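Local coordinates for protein IroE-like serine hydrolase (Shewanella oneidensis, PDB 3GFF) that is a putative serine hydrolase related to IroE, with an alpha/beta-hydrolase fold, and probably cleaves ester bonds, at residues S39-D50 against R134-H144; H261-D269 against V280-F291. One frame throughout, in Å; residues are numbered along the deposited sequence.

Interaction 1 (S39-D50 against R134-H144)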
loop_
_atom_site.group_PDB
_atom_site.type_symbol
_atom_site.label_atom_id
_atom_site.label_comp_id
_atom_site.label_asym_id
_atom_site.label_seq_id
_atom_site.Cartn_x
_atom_site.Cartn_y
_atom_site.Cartn_z
ATOM N N SER A 39 1.536 14.323 24.170
ATOM C CA SER A 39 2.384 13.818 25.238
ATOM C C SER A 39 3.828 14.263 25.019
ATOM O O SER A 39 4.100 15.029 24.103
ATOM C CB SER A 39 2.333 12.281 25.312
ATOM O OG SER A 39 2.988 11.672 24.208
ATOM N N LEU A 40 4.721 13.751 25.874
ATOM C CA LEU A 40 6.139 13.970 25.789
ATOM C C LEU A 40 6.839 12.801 25.106
ATOM O O LEU A 40 8.080 12.697 25.126
ATOM C CB LEU A 40 6.711 14.202 27.189
ATOM C CG LEU A 40 6.370 15.598 27.680
ATOM C CD1 LEU A 40 6.917 15.833 29.064
ATOM C CD2 LEU A 40 6.914 16.629 26.678
ATOM N N GLU A 41 6.070 11.943 24.444
ATOM C CA GLU A 41 6.662 10.770 23.793
ATOM C C GLU A 41 7.617 11.164 22.651
ATOM O O GLU A 41 7.355 12.111 21.909
ATOM C CB GLU A 41 5.551 9.808 23.326
ATOM C CG GLU A 41 6.031 8.596 22.604
ATOM C CD GLU A 41 4.934 7.581 22.286
ATOM O OE1 GLU A 41 3.772 7.757 22.670
ATOM O OE2 GLU A 41 5.249 6.579 21.621
ATOM N N ALA A 42 8.721 10.421 22.529
ATOM C CA ALA A 42 9.731 10.637 21.503
ATOM C C ALA A 42 9.532 9.490 20.535
ATOM O O ALA A 42 9.314 8.377 20.967
ATOM C CB ALA A 42 11.149 10.625 22.105
ATOM N N TYR A 43 9.634 9.772 19.237
ATOM C CA TYR A 43 9.390 8.806 18.156
ATOM C C TYR A 43 10.622 8.522 17.282
ATOM O O TYR A 43 11.554 9.318 17.226
ATOM C CB TYR A 43 8.291 9.374 17.257
ATOM C CG TYR A 43 7.005 9.609 18.015
ATOM C CD1 TYR A 43 6.083 8.576 18.190
ATOM C CD2 TYR A 43 6.742 10.833 18.607
ATOM C CE1 TYR A 43 4.915 8.775 18.917
ATOM C CE2 TYR A 43 5.566 11.058 19.332
ATOM C CZ TYR A 43 4.667 10.023 19.493
ATOM O OH TYR A 43 3.519 10.215 20.220
ATOM N N PRO A 44 10.628 7.366 16.596
ATOM C CA PRO A 44 11.671 7.150 15.605
ATOM C C PRO A 44 11.445 8.052 14.412
ATOM O O PRO A 44 10.357 8.605 14.236
ATOM C CB PRO A 44 11.477 5.696 15.169
ATOM C CG PRO A 44 10.250 5.209 15.853
ATOM C CD PRO A 44 9.682 6.238 16.702
ATOM N N VAL A 45 12.451 8.176 13.561
ATOM C CA VAL A 45 12.329 9.021 12.389
ATOM C C VAL A 45 12.609 8.176 11.167
ATOM O O VAL A 45 13.662 7.536 11.071
ATOM C CB VAL A 45 13.291 10.227 12.424
ATOM C CG1 VAL A 45 13.020 11.193 11.184
ATOM C CG2 VAL A 45 13.177 10.986 13.755
ATOM N N VAL A 46 11.657 8.175 10.235
ATOM C CA VAL A 46 11.811 7.433 8.978
ATOM C C VAL A 46 12.075 8.475 7.904
ATOM O O VAL A 46 11.223 9.305 7.560
ATOM C CB VAL A 46 10.595 6.491 8.657
ATOM C CG1 VAL A 46 10.782 5.817 7.323
ATOM C CG2 VAL A 46 10.452 5.365 9.738
ATOM N N TYR A 47 13.298 8.462 7.406
ATOM C CA TYR A 47 13.697 9.381 6.321
ATOM C C TYR A 47 13.450 8.735 4.965
ATOM O O TYR A 47 13.991 7.681 4.700
ATOM C CB TYR A 47 15.176 9.727 6.444
ATOM C CG TYR A 47 15.529 10.664 7.595
ATOM C CD1 TYR A 47 15.787 10.162 8.858
ATOM C CD2 TYR A 47 15.693 12.032 7.392
ATOM C CE1 TYR A 47 16.156 10.968 9.877
ATOM C CE2 TYR A 47 16.048 12.865 8.414
ATOM C CZ TYR A 47 16.276 12.324 9.665
ATOM O OH TYR A 47 16.650 13.097 10.728
ATOM N N LEU A 48 12.623 9.361 4.125
ATOM C CA LEU A 48 12.315 8.846 2.791
ATOM C C LEU A 48 13.015 9.708 1.711
ATOM O O LEU A 48 12.796 10.926 1.650
ATOM C CB LEU A 48 10.802 8.873 2.529
ATOM C CG LEU A 48 9.862 8.283 3.595
ATOM C CD1 LEU A 48 8.428 8.574 3.180
ATOM C CD2 LEU A 48 10.110 6.723 3.820
ATOM N N LEU A 49 13.862 9.068 0.895
ATOM C CA LEU A 49 14.496 9.717 -0.244
ATOM C C LEU A 49 13.490 9.796 -1.390
ATOM O O LEU A 49 12.446 9.146 -1.330
ATOM C CB LEU A 49 15.734 8.945 -0.684
ATOM C CG LEU A 49 16.838 8.848 0.368
ATOM C CD1 LEU A 49 18.055 8.157 -0.201
ATOM C CD2 LEU A 49 17.195 10.221 0.916
ATOM N N ASP A 50 13.824 10.584 -2.419
ATOM C CA ASP A 50 12.942 10.846 -3.563
ATOM C C ASP A 50 11.600 11.339 -3.098
ATOM O O ASP A 50 10.574 10.932 -3.631
ATOM C CB ASP A 50 12.771 9.605 -4.443
ATOM C CG ASP A 50 13.988 9.309 -5.242
ATOM O OD1 ASP A 50 14.536 10.287 -5.824
ATOM O OD2 ASP A 50 14.397 8.136 -5.278
ATOM N N ARG A 134 10.634 15.745 18.931
ATOM C CA ARG A 134 11.006 14.755 19.934
ATOM C C ARG A 134 11.275 13.415 19.259
ATOM O O ARG A 134 10.338 12.649 18.943
ATOM C CB ARG A 134 9.909 14.628 20.986
ATOM C CG ARG A 134 9.651 15.945 21.763
ATOM C CD ARG A 134 8.653 15.699 22.933
ATOM N NE ARG A 134 7.527 14.888 22.482
ATOM C CZ ARG A 134 6.408 15.344 21.927
ATOM N NH1 ARG A 134 6.170 16.632 21.811
ATOM N NH2 ARG A 134 5.485 14.485 21.525
ATOM N N THR A 135 12.563 13.167 19.014
ATOM C CA THR A 135 13.032 11.963 18.352
ATOM C C THR A 135 13.672 11.040 19.384
ATOM O O THR A 135 14.290 11.504 20.339
ATOM C CB THR A 135 14.030 12.308 17.251
ATOM O OG1 THR A 135 15.237 12.836 17.833
ATOM C CG2 THR A 135 13.393 13.339 16.301
ATOM N N ASN A 136 13.571 9.739 19.161
ATOM C CA ASN A 136 14.013 8.744 20.160
ATOM C C ASN A 136 15.316 7.979 19.916
ATOM O O ASN A 136 15.603 7.022 20.645
ATOM C CB ASN A 136 12.886 7.740 20.431
ATOM C CG ASN A 136 12.697 6.722 19.315
ATOM O OD1 ASN A 136 13.528 6.604 18.415
ATOM N ND2 ASN A 136 11.622 5.924 19.416
ATOM N N GLY A 137 16.079 8.378 18.905
ATOM C CA GLY A 137 17.372 7.738 18.636
ATOM C C GLY A 137 17.341 6.640 17.605
ATOM O O GLY A 137 18.375 6.168 17.182
ATOM N N ILE A 138 16.149 6.225 17.197
ATOM C CA ILE A 138 15.997 5.221 16.155
ATOM C C ILE A 138 15.715 5.919 14.819
ATOM O O ILE A 138 14.655 6.545 14.643
ATOM C CB ILE A 138 14.876 4.205 16.524
ATOM C CG1 ILE A 138 15.193 3.535 17.873
ATOM C CG2 ILE A 138 14.728 3.149 15.452
ATOM C CD1 ILE A 138 16.553 2.847 17.915
ATOM N N ASN A 139 16.683 5.844 13.905
ATOM C CA ASN A 139 16.554 6.480 12.596
ATOM C C ASN A 139 16.642 5.440 11.489
ATOM O O ASN A 139 17.586 4.631 11.473
ATOM C CB ASN A 139 17.663 7.511 12.391
ATOM C CG ASN A 139 17.673 8.558 13.453
ATOM O OD1 ASN A 139 16.713 9.310 13.607
ATOM N ND2 ASN A 139 18.758 8.608 14.221
ATOM N N VAL A 140 15.695 5.521 10.552
ATOM C CA VAL A 140 15.564 4.588 9.435
ATOM C C VAL A 140 15.694 5.349 8.116
ATOM O O VAL A 140 15.145 6.412 7.988
ATOM C CB VAL A 140 14.170 3.848 9.494
ATOM C CG1 VAL A 140 13.946 2.912 8.273
ATOM C CG2 VAL A 140 14.029 3.077 10.813
ATOM N N LEU A 141 16.446 4.807 7.158
ATOM C CA LEU A 141 16.590 5.413 5.827
ATOM C C LEU A 141 15.934 4.472 4.833
ATOM O O LEU A 141 16.240 3.249 4.827
ATOM C CB LEU A 141 18.066 5.677 5.450
ATOM C CG LEU A 141 18.376 6.352 4.084
ATOM C CD1 LEU A 141 17.740 7.735 3.967
ATOM C CD2 LEU A 141 19.890 6.451 3.881
ATOM N N VAL A 142 15.030 5.037 4.013
ATOM C CA VAL A 142 14.321 4.312 2.948
ATOM C C VAL A 142 14.746 4.893 1.570
ATOM O O VAL A 142 14.485 6.059 1.256
ATOM C CB VAL A 142 12.761 4.364 3.116
ATOM C CG1 VAL A 142 12.044 3.586 2.003
ATOM C CG2 VAL A 142 12.328 3.867 4.504
ATOM N N GLY A 143 15.447 4.080 0.783
ATOM C CA GLY A 143 15.935 4.476 -0.521
ATOM C C GLY A 143 15.444 3.494 -1.571
ATOM O O GLY A 143 15.501 2.281 -1.369
ATOM N N HIS A 144 14.928 4.031 -2.678
ATOM C CA HIS A 144 14.426 3.256 -3.794
ATOM C C HIS A 144 15.198 3.655 -5.045
ATOM O O HIS A 144 15.493 4.858 -5.242
ATOM C CB HIS A 144 12.944 3.567 -3.984
ATOM C CG HIS A 144 12.364 3.039 -5.252
ATOM N ND1 HIS A 144 12.101 3.850 -6.328
ATOM C CD2 HIS A 144 12.034 1.780 -5.631
ATOM C CE1 HIS A 144 11.600 3.116 -7.307
ATOM N NE2 HIS A 144 11.566 1.855 -6.920
HETATM O O HOH W 1 10.729 6.478 22.679
HETATM O O HOH W 2 16.988 11.963 13.204
HETATM O O HOH W 3 12.423 6.439 -0.973
HETATM O O HOH W 4 14.273 6.825 -2.731
HETATM O O HOH W 5 12.732 6.524 -6.332
#
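R134 reaches alongside A42 to the backbone of the S39-E41 loop. It has the largest buried surface of the contact. Its chain bends at the third torsion (chi3 -45°), which turns the guanidinium back on that loop. NE and NH2 both donate to E41 O, side-on and within the guanidinium plane. NE is 2.8 Å from E41 O and stands above the carbonyl plane. NH2 uses a lone pair in that plane. S39 O lies over one guanidinium face and makes no hydrogen bond there. NH2 has a second acceptor in Y36 O, and the Y36 ring adds a cation-pi contact.

Beyond R134 the strands 43-48 and 138-144 run parallel, 17° apart, in the central sheet of the alpha/beta-hydrolase fold. A beta bulge shifts the register between Y43 and V45. Y43 O takes N136 N, and V45 N then turns to I138 O. At this shift V45 CG2 presses on T135 CG2 at 3.5 Å, closer than usual van der Waals contact. On the same face the Y47 hydroxyl and N139 OD1 share a water, while N139 ND2 bonds to L161 O.

V142 lies on the other face, with V140, V46 and L48. L48 CD2 is 3.6 Å from V142 CB. V142 CG2 meets V46 CG1 at 3.8 Å. V142 O takes L49 N in a nearly straight bond (175°).

At the C-terminal end a water joins D50 OD2 to H144 ND1. D50 OD1 has a salt bridge to R86, and H144 NE2 bonds to H247 O. The residue after H144 is probably the nucleophile, on an elbow that includes G143. The chemistry implies a pair held by backbone bonds and apolar side chains, its polar Y47 and N139 met by water and L161.

Interaction 2 (H261-D269 against V280-F291)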
loop_
_atom_site.group_PDB
_atom_site.type_symbol
_atom_site.label_atom_id
_atom_site.label_comp_id
_atom_site.label_asym_id
_atom_site.label_seq_id
_atom_site.Cartn_x
_atom_site.Cartn_y
_atom_site.Cartn_z
ATOM N N HIS A 261 8.432 -5.933 8.644
ATOM C CA HIS A 261 9.471 -6.817 9.118
ATOM C C HIS A 261 10.356 -6.121 10.172
ATOM O O HIS A 261 10.680 -6.699 11.209
ATOM C CB HIS A 261 10.332 -7.261 7.946
ATOM C CG HIS A 261 11.549 -8.011 8.361
ATOM N ND1 HIS A 261 11.486 -9.306 8.819
ATOM C CD2 HIS A 261 12.853 -7.646 8.421
ATOM C CE1 HIS A 261 12.702 -9.721 9.126
ATOM N NE2 HIS A 261 13.549 -8.738 8.899
ATOM N N LEU A 262 10.719 -4.864 9.921
ATOM C CA LEU A 262 11.521 -4.111 10.883
ATOM C C LEU A 262 10.862 -4.000 12.251
ATOM O O LEU A 262 11.526 -4.130 13.271
ATOM C CB LEU A 262 11.810 -2.687 10.370
ATOM C CG LEU A 262 12.726 -1.861 11.278
ATOM C CD1 LEU A 262 14.185 -2.435 11.273
ATOM C CD2 LEU A 262 12.712 -0.369 10.830
ATOM N N PHE A 263 9.554 -3.758 12.271
ATOM C CA PHE A 263 8.809 -3.564 13.524
ATOM C C PHE A 263 7.984 -4.737 14.038
ATOM O O PHE A 263 7.224 -4.603 15.012
ATOM C CB PHE A 263 7.907 -2.343 13.377
ATOM C CG PHE A 263 8.668 -1.068 13.267
ATOM C CD1 PHE A 263 9.483 -0.647 14.306
ATOM C CD2 PHE A 263 8.564 -0.272 12.144
ATOM C CE1 PHE A 263 10.180 0.542 14.210
ATOM C CE2 PHE A 263 9.244 0.895 12.054
ATOM C CZ PHE A 263 10.055 1.304 13.072
ATOM N N LYS A 264 8.176 -5.884 13.404
ATOM C CA LYS A 264 7.468 -7.105 13.694
ATOM C C LYS A 264 7.471 -7.492 15.173
ATOM O O LYS A 264 6.418 -7.710 15.777
ATOM C CB LYS A 264 8.091 -8.234 12.853
ATOM C CG LYS A 264 7.342 -9.567 12.861
ATOM C CD LYS A 264 8.038 -10.631 11.937
ATOM C CE LYS A 264 8.331 -10.082 10.511
ATOM N NZ LYS A 264 8.575 -11.097 9.416
ATOM N N ASP A 265 8.660 -7.536 15.773
ATOM C CA ASP A 265 8.776 -8.006 17.148
ATOM C C ASP A 265 8.428 -6.984 18.241
ATOM O O ASP A 265 8.619 -7.278 19.418
ATOM C CB ASP A 265 10.181 -8.556 17.360
ATOM C CG ASP A 265 10.481 -9.702 16.459
ATOM O OD1 ASP A 265 9.586 -10.528 16.192
ATOM O OD2 ASP A 265 11.636 -9.793 16.006
ATOM N N PHE A 266 7.918 -5.811 17.844
ATOM C CA PHE A 266 7.577 -4.711 18.781
ATOM C C PHE A 266 6.203 -4.860 19.375
ATOM O O PHE A 266 5.890 -4.216 20.388
ATOM C CB PHE A 266 7.619 -3.346 18.083
ATOM C CG PHE A 266 8.998 -2.834 17.791
ATOM C CD1 PHE A 266 9.877 -3.544 16.983
ATOM C CD2 PHE A 266 9.395 -1.593 18.263
ATOM C CE1 PHE A 266 11.118 -3.057 16.699
ATOM C CE2 PHE A 266 10.641 -1.089 17.960
ATOM C CZ PHE A 266 11.504 -1.821 17.165
ATOM N N ALA A 267 5.374 -5.665 18.706
ATOM C CA ALA A 267 4.001 -5.967 19.141
ATOM C C ALA A 267 3.962 -6.756 20.462
ATOM O O ALA A 267 4.745 -7.671 20.689
ATOM C CB ALA A 267 3.251 -6.757 18.018
ATOM N N ILE A 268 3.040 -6.371 21.329
ATOM C CA ILE A 268 2.840 -6.999 22.635
ATOM C C ILE A 268 1.458 -7.654 22.580
ATOM O O ILE A 268 0.440 -6.963 22.429
ATOM C CB ILE A 268 2.891 -5.941 23.771
ATOM C CG1 ILE A 268 4.299 -5.343 23.900
ATOM C CG2 ILE A 268 2.480 -6.526 25.107
ATOM C CD1 ILE A 268 4.352 -4.112 24.850
ATOM N N ASP A 269 1.425 -8.977 22.670
ATOM C CA ASP A 269 0.173 -9.735 22.648
ATOM C C ASP A 269 -0.239 -10.009 24.085
ATOM O O ASP A 269 0.323 -10.898 24.747
ATOM C CB ASP A 269 0.407 -11.043 21.904
ATOM C CG ASP A 269 -0.865 -11.778 21.569
ATOM O OD1 ASP A 269 -1.949 -11.499 22.139
ATOM O OD2 ASP A 269 -0.765 -12.656 20.705
ATOM N N VAL A 280 7.939 -8.602 28.430
ATOM C CA VAL A 280 8.064 -7.357 27.630
ATOM C C VAL A 280 9.406 -6.662 27.920
ATOM O O VAL A 280 10.050 -6.181 27.006
ATOM C CB VAL A 280 6.845 -6.374 27.808
ATOM C CG1 VAL A 280 7.102 -5.050 27.131
ATOM C CG2 VAL A 280 5.544 -7.014 27.250
ATOM N N ILE A 281 9.835 -6.642 29.177
ATOM C CA ILE A 281 11.157 -6.104 29.521
ATOM C C ILE A 281 12.254 -6.808 28.677
ATOM O O ILE A 281 13.069 -6.140 28.020
ATOM C CB ILE A 281 11.437 -6.181 31.056
ATOM C CG1 ILE A 281 10.628 -5.106 31.789
ATOM C CG2 ILE A 281 12.902 -5.926 31.373
ATOM C CD1 ILE A 281 10.543 -5.252 33.276
ATOM N N ASP A 282 12.214 -8.139 28.662
ATOM C CA ASP A 282 13.176 -8.971 27.934
ATOM C C ASP A 282 13.058 -8.719 26.430
ATOM O O ASP A 282 14.076 -8.522 25.743
ATOM C CB ASP A 282 12.946 -10.467 28.244
ATOM C CG ASP A 282 13.199 -10.843 29.725
ATOM O OD1 ASP A 282 13.706 -10.031 30.532
ATOM O OD2 ASP A 282 12.899 -12.014 30.070
ATOM N N GLN A 283 11.810 -8.737 25.944
ATOM C CA GLN A 283 11.458 -8.461 24.546
ATOM C C GLN A 283 12.117 -7.170 24.085
ATOM O O GLN A 283 12.771 -7.120 23.028
ATOM C CB GLN A 283 9.920 -8.352 24.399
ATOM C CG GLN A 283 9.426 -7.871 23.081
ATOM C CD GLN A 283 7.918 -7.665 23.048
ATOM O OE1 GLN A 283 7.260 -7.629 24.078
ATOM N NE2 GLN A 283 7.365 -7.546 21.844
ATOM N N TYR A 284 11.944 -6.119 24.875
ATOM C CA TYR A 284 12.550 -4.838 24.521
ATOM C C TYR A 284 14.078 -4.808 24.725
ATOM O O TYR A 284 14.775 -4.044 24.053
ATOM C CB TYR A 284 11.758 -3.667 25.124
ATOM C CG TYR A 284 10.572 -3.361 24.238
ATOM C CD1 TYR A 284 9.428 -4.161 24.269
ATOM C CD2 TYR A 284 10.619 -2.309 23.327
ATOM C CE1 TYR A 284 8.362 -3.935 23.419
ATOM C CE2 TYR A 284 9.568 -2.062 22.472
ATOM C CZ TYR A 284 8.442 -2.887 22.502
ATOM O OH TYR A 284 7.388 -2.614 21.675
ATOM N N GLY A 285 14.599 -5.685 25.585
ATOM C CA GLY A 285 16.038 -5.842 25.741
ATOM C C GLY A 285 16.627 -6.383 24.438
ATOM O O GLY A 285 17.643 -5.904 23.967
ATOM N N VAL A 286 15.949 -7.353 23.838
ATOM C CA VAL A 286 16.380 -7.947 22.585
ATOM C C VAL A 286 16.332 -6.899 21.465
ATOM O O VAL A 286 17.298 -6.779 20.694
ATOM C CB VAL A 286 15.538 -9.194 22.205
ATOM C CG1 VAL A 286 15.980 -9.764 20.811
ATOM C CG2 VAL A 286 15.633 -10.257 23.314
ATOM N N LEU A 287 15.239 -6.126 21.396
ATOM C CA LEU A 287 15.116 -5.053 20.376
ATOM C C LEU A 287 16.243 -4.038 20.544
ATOM O O LEU A 287 16.868 -3.618 19.560
ATOM C CB LEU A 287 13.738 -4.358 20.425
ATOM C CG LEU A 287 12.516 -5.247 20.123
ATOM C CD1 LEU A 287 11.213 -4.489 20.252
ATOM C CD2 LEU A 287 12.696 -5.845 18.744
ATOM N N SER A 288 16.518 -3.658 21.785
ATOM C CA SER A 288 17.602 -2.727 22.067
ATOM C C SER A 288 18.972 -3.236 21.581
ATOM O O SER A 288 19.771 -2.466 21.030
ATOM C CB SER A 288 17.656 -2.400 23.553
ATOM O OG SER A 288 16.502 -1.643 23.899
ATOM N N GLU A 289 19.233 -4.524 21.802
ATOM C CA GLU A 289 20.489 -5.095 21.409
ATOM C C GLU A 289 20.562 -5.169 19.870
ATOM O O GLU A 289 21.642 -4.974 19.294
ATOM C CB GLU A 289 20.697 -6.444 22.127
ATOM C CG GLU A 289 20.732 -6.250 23.675
ATOM C CD GLU A 289 21.137 -7.485 24.513
ATOM O OE1 GLU A 289 20.810 -8.643 24.112
ATOM O OE2 GLU A 289 21.753 -7.274 25.611
ATOM N N ARG A 290 19.412 -5.388 19.219
ATOM C CA ARG A 290 19.325 -5.505 17.752
ATOM C C ARG A 290 19.567 -4.138 17.079
ATOM O O ARG A 290 20.340 -4.028 16.115
ATOM C CB ARG A 290 17.950 -6.071 17.340
ATOM C CG ARG A 290 17.767 -6.398 15.835
ATOM C CD ARG A 290 16.341 -6.755 15.474
ATOM N NE ARG A 290 15.889 -7.943 16.182
ATOM C CZ ARG A 290 14.622 -8.393 16.251
ATOM N NH1 ARG A 290 13.616 -7.775 15.629
ATOM N NH2 ARG A 290 14.364 -9.489 16.949
ATOM N N PHE A 291 18.931 -3.093 17.608
ATOM C CA PHE A 291 19.116 -1.733 17.077
ATOM C C PHE A 291 20.410 -1.051 17.575
ATOM O O PHE A 291 20.756 0.032 17.120
ATOM C CB PHE A 291 17.883 -0.852 17.376
ATOM C CG PHE A 291 16.669 -1.156 16.499
ATOM C CD1 PHE A 291 15.831 -2.214 16.789
ATOM C CD2 PHE A 291 16.348 -0.332 15.413
ATOM C CE1 PHE A 291 14.719 -2.479 16.009
ATOM C CE2 PHE A 291 15.254 -0.601 14.606
ATOM C CZ PHE A 291 14.418 -1.661 14.915
HETATM O O HOH W 6 13.784 -5.289 13.616
#
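F266 and F291 meet in an aromatic cluster that Y284 completes. It joins the chain leaving helix 250-263 to helix 277-291, in the C-terminal part of this alpha/beta hydrolase. The packing is tight here. F266 CZ is 3.5 Å from F291 CE1, and the two ring planes stand almost perpendicular (89°). L287 CD1 sits over the centre of one F266 face, a CH-pi contact at 3.6 Å from the centroid. F263 CD1 covers the opposite face, so the ring is held between two carbons. L262 CD1 touches F291 CZ at 3.7 Å.

Backbone oxygens next to the cluster are gripped by the helix. Y284 OH donates to F266 O at 2.5 Å, a short bond on a lone pair in the carbonyl plane. The Q283 side chain leaves the helix with CG opposite the backbone N (chi1 171°) and runs on extended. This carries NE2 to two acceptors, D265 O at 2.7 Å and A267 O. Both lie near the amide plane, and together they fix the rotation of the amide. Further along, I268 CD1 packs on V280 CG1, and I268 N is bonded to Y301 OH.

The other side of the contact is looser and more polar. D265 and R290 are partly exposed and form a salt bridge. R290 NH1 and NH2 approach end-on, and both donate to the same oxygen, D265 OD2, on its anti side. The carboxylate and guanidinium planes are turned 73° apart. A water accepts from R290 NH1 at 3.2 Å and donates to L262 O at 2.6 Å.

Overall arrangement
The two interactions follow one another along the chain and neither nest nor cross. Interaction 1 closes first. Its loop leaves strand 43-48, passes through helix 51-65, strand 77-81 and helix 114-132, and returns at strand 138-144. Strand 77-81 pairs with the other edge of 43-48. The chain then builds the sheet outward through 164-168, 195-201 and 235-241. Interaction 2 closes a much shorter loop, between the end of helix 250-263 and helix 277-291. Their centres are about 17 Å apart, yet they touch. V140 CG2 packs on L262 CD2 at 3.7 Å, and I138 CG2 packs on F291 CD2. Helices 250-263 and 277-291 are thus packed against strand 138-144 of the central sheet.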